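PDB 3GXQ: putative regulator of transfer genes ArtA from Staphylococcus aureus subsp. aureus USA300, which binds DNA through a ribbon-helix-helix motif and acts as a master regulator of plasmid transmission genes. Local coordinates for residues B[27-32]-B[39-44]. Sequence-based numbering, arbitrary orientation.
Sequences IKYAQE and SQAGRE. With nucleotides of chain D.
Y29 and A30 of helix 20-33 pack against A41 and E44 of helix 38-53, joining the two helices of the ribbon-helix-helix fold. The axes of segments 27-32 and 39-44 approach to 8.6 Å at 104°, so these turns cross and touch over a limited patch. At the crossing, CB of A41 lies 3.6 Å from CB of A30, and the same methyl touches the Y29 ring at its CD2 edge, in the ring plane. With CG of Y29 anti to the backbone N (chi1 -180°), the ring reaches past A41 to E44. There OE1 of E44 also lies in the ring plane and meets mainly the CE2 edge, 3.0 Å from Y29 CE2, while the carboxylate stands nearly perpendicular to the ring at 82°. The hydrogen bond from Y29 OH to E44 OE1 (3.3 Å) is weak. That same oxygen lies close to D34 OD1 of the interhelical loop, a like-charge proximity. I53 of the second subunit also packs against the Y29 ring.

On the other side of helix 38-53, its first two turns face the DNA backbone. R43 NH1 makes a long bond (3.3 Å) to OP1 of DA3 of chain D, but the exact placement of the guanidinium on this phosphate is doubtful; R43 NE is bonded to L17 O of the second subunit. The helix beginning supplies the backbone anchor usual in ribbon-helix-helix proteins: OP2 of DT4 of chain D accepts two bonds from S39, one from the backbone N at 2.9 Å and one from OG at 2.7 Å.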
loop_
_atom_site.group_PDB
_atom_site.type_symbol
_atom_site.label_atom_id
_atom_site.label_comp_id
_atom_site.label_asym_id
_atom_site.label_seq_id
_atom_site.Cartn_x
_atom_site.Cartn_y
_atom_site.Cartn_z
ATOM N N ILE B 27 1.818 10.548 -3.164
ATOM C CA ILE B 27 2.659 11.243 -4.127
ATOM C C ILE B 27 3.446 12.385 -3.460
ATOM O O ILE B 27 4.642 12.564 -3.730
ATOM C CB ILE B 27 1.830 11.789 -5.293
ATOM C CG1 ILE B 27 1.408 10.630 -6.211
ATOM C CG2 ILE B 27 2.622 12.843 -6.042
ATOM C CD1 ILE B 27 0.443 11.053 -7.319
ATOM N N LYS B 28 2.798 13.152 -2.587
ATOM C CA LYS B 28 3.502 14.230 -1.917
ATOM C C LYS B 28 4.639 13.632 -1.092
ATOM O O LYS B 28 5.710 14.212 -1.022
ATOM C CB LYS B 28 2.553 15.026 -1.020
ATOM C CG LYS B 28 3.218 16.173 -0.262
ATOM C CD LYS B 28 2.176 17.060 0.408
ATOM C CE LYS B 28 1.268 17.734 -0.622
ATOM N NZ LYS B 28 1.958 18.802 -1.414
ATOM N N TYR B 29 4.414 12.468 -0.479
ATOM C CA TYR B 29 5.453 11.804 0.322
ATOM C C TYR B 29 6.586 11.311 -0.586
ATOM O O TYR B 29 7.758 11.370 -0.225
ATOM C CB TYR B 29 4.868 10.606 1.090
ATOM C CG TYR B 29 5.876 9.853 1.955
ATOM C CD1 TYR B 29 6.082 10.200 3.288
ATOM C CD2 TYR B 29 6.642 8.816 1.429
ATOM C CE1 TYR B 29 7.028 9.532 4.075
ATOM C CE2 TYR B 29 7.594 8.143 2.205
ATOM C CZ TYR B 29 7.782 8.506 3.527
ATOM O OH TYR B 29 8.735 7.851 4.295
ATOM N N ALA B 30 6.224 10.814 -1.764
ATOM C CA ALA B 30 7.205 10.317 -2.719
ATOM C C ALA B 30 8.088 11.478 -3.181
ATOM O O ALA B 30 9.301 11.339 -3.353
ATOM C CB ALA B 30 6.494 9.674 -3.909
ATOM N N GLN B 31 7.469 12.634 -3.371
ATOM C CA GLN B 31 8.199 13.818 -3.787
ATOM C C GLN B 31 9.200 14.257 -2.713
ATOM O O GLN B 31 10.372 14.497 -3.008
ATOM C CB GLN B 31 7.216 14.954 -4.085
ATOM C CG GLN B 31 6.396 14.743 -5.342
ATOM C CD GLN B 31 5.287 15.758 -5.479
ATOM O OE1 GLN B 31 5.102 16.610 -4.605
ATOM N NE2 GLN B 31 4.531 15.671 -6.577
ATOM N N GLU B 32 8.744 14.326 -1.467
ATOM C CA GLU B 32 9.581 14.747 -0.347
ATOM C C GLU B 32 10.659 13.735 0.045
ATOM O O GLU B 32 11.755 14.122 0.474
ATOM C CB GLU B 32 8.695 15.025 0.872
ATOM C CG GLU B 32 7.627 16.091 0.636
ATOM C CD GLU B 32 6.504 16.035 1.662
ATOM O OE1 GLU B 32 5.534 16.812 1.531
ATOM O OE2 GLU B 32 6.589 15.210 2.599
ATOM N N SER B 39 5.952 3.984 -6.052
ATOM C CA SER B 39 6.007 2.597 -5.584
ATOM C C SER B 39 6.843 2.483 -4.302
ATOM O O SER B 39 6.453 1.789 -3.356
ATOM C CB SER B 39 6.626 1.687 -6.659
ATOM O OG SER B 39 5.816 1.615 -7.826
ATOM N N GLN B 40 7.995 3.153 -4.273
ATOM C CA GLN B 40 8.868 3.098 -3.104
ATOM C C GLN B 40 8.235 3.795 -1.897
ATOM O O GLN B 40 8.405 3.358 -0.767
ATOM C CB GLN B 40 10.224 3.724 -3.432
ATOM C CG GLN B 40 11.176 3.882 -2.249
ATOM C CD GLN B 40 12.597 4.222 -2.680
ATOM O OE1 GLN B 40 13.409 4.680 -1.871
ATOM N NE2 GLN B 40 12.910 3.984 -3.957
ATOM N N ALA B 41 7.509 4.878 -2.143
ATOM C CA ALA B 41 6.840 5.604 -1.076
ATOM C C ALA B 41 5.732 4.701 -0.520
ATOM O O ALA B 41 5.558 4.602 0.690
ATOM C CB ALA B 41 6.256 6.915 -1.617
ATOM N N GLY B 42 5.009 4.032 -1.417
ATOM C CA GLY B 42 3.953 3.127 -1.006
ATOM C C GLY B 42 4.455 1.986 -0.125
ATOM O O GLY B 42 3.769 1.575 0.801
ATOM N N ARG B 43 5.647 1.468 -0.416
ATOM C CA ARG B 43 6.239 0.386 0.377
ATOM C C ARG B 43 6.577 0.862 1.789
ATOM O O ARG B 43 6.243 0.191 2.766
ATOM C CB ARG B 43 7.531 -0.124 -0.269
ATOM C CG ARG B 43 7.354 -1.211 -1.305
ATOM C CD ARG B 43 8.664 -1.467 -2.041
ATOM N NE ARG B 43 8.375 -1.472 -3.462
ATOM C CZ ARG B 43 9.055 -0.810 -4.384
ATOM N NH1 ARG B 43 10.112 -0.075 -4.061
ATOM N NH2 ARG B 43 8.621 -0.854 -5.627
ATOM N N GLU B 44 7.255 2.008 1.881
ATOM C CA GLU B 44 7.645 2.585 3.165
ATOM C C GLU B 44 6.405 2.897 4.003
ATOM O O GLU B 44 6.369 2.640 5.201
ATOM C CB GLU B 44 8.453 3.872 2.954
ATOM C CG GLU B 44 9.589 3.739 1.952
ATOM C CD GLU B 44 10.339 5.047 1.722
ATOM O OE1 GLU B 44 9.678 6.106 1.629
ATOM O OE2 GLU B 44 11.588 5.012 1.620
ATOM P P DA D 3 10.157 -0.014 -8.156
ATOM O OP1 DA D 3 10.704 0.895 -7.126
ATOM O OP2 DA D 3 9.164 -1.035 -7.786
ATOM O "O5'" DA D 3 9.517 0.819 -9.348
ATOM C "C5'" DA D 3 10.326 1.689 -10.121
ATOM C "C4'" DA D 3 9.472 2.609 -10.957
ATOM O "O4'" DA D 3 9.102 1.940 -12.191
ATOM C "C3'" DA D 3 8.146 2.952 -10.272
ATOM O "O3'" DA D 3 7.734 4.272 -10.643
ATOM C "C2'" DA D 3 7.213 1.861 -10.781
ATOM C "C1'" DA D 3 7.707 1.680 -12.208
ATOM N N9 DA D 3 7.475 0.388 -12.858
ATOM C C8 DA D 3 7.378 -0.852 -12.285
ATOM N N7 DA D 3 7.142 -1.816 -13.145
ATOM C C5 DA D 3 7.085 -1.168 -14.369
ATOM C C6 DA D 3 6.866 -1.635 -15.689
ATOM N N6 DA D 3 6.648 -2.919 -16.003
ATOM N N1 DA D 3 6.876 -0.723 -16.685
ATOM C C2 DA D 3 7.089 0.562 -16.375
ATOM N N3 DA D 3 7.307 1.120 -15.183
ATOM C C4 DA D 3 7.291 0.190 -14.210
ATOM P P DT D 4 6.491 4.971 -9.902
ATOM O OP1 DT D 4 6.875 6.335 -9.499
ATOM O OP2 DT D 4 5.935 4.034 -8.904
ATOM O "O5'" DT D 4 5.421 5.106 -11.058
ATOM C "C5'" DT D 4 5.515 4.283 -12.198
ATOM C "C4'" DT D 4 4.519 4.718 -13.238
ATOM O "O4'" DT D 4 4.375 3.585 -14.119
ATOM C "C3'" DT D 4 3.125 4.968 -12.670
ATOM O "O3'" DT D 4 2.451 5.955 -13.469
ATOM C "C2'" DT D 4 2.494 3.587 -12.698
ATOM C "C1'" DT D 4 3.118 2.960 -13.932
ATOM N N1 DT D 4 3.341 1.500 -13.883
ATOM C C2 DT D 4 3.319 0.831 -15.086
ATOM O O2 DT D 4 3.155 1.392 -16.154
ATOM N N3 DT D 4 3.501 -0.524 -14.997
ATOM C C4 DT D 4 3.706 -1.265 -13.860
ATOM O O4 DT D 4 3.848 -2.482 -13.952
ATOM C C5 DT D 4 3.735 -0.498 -12.619
ATOM C C7 DT D 4 3.969 -1.213 -11.324
ATOM C C6 DT D 4 3.551 0.828 -12.695
#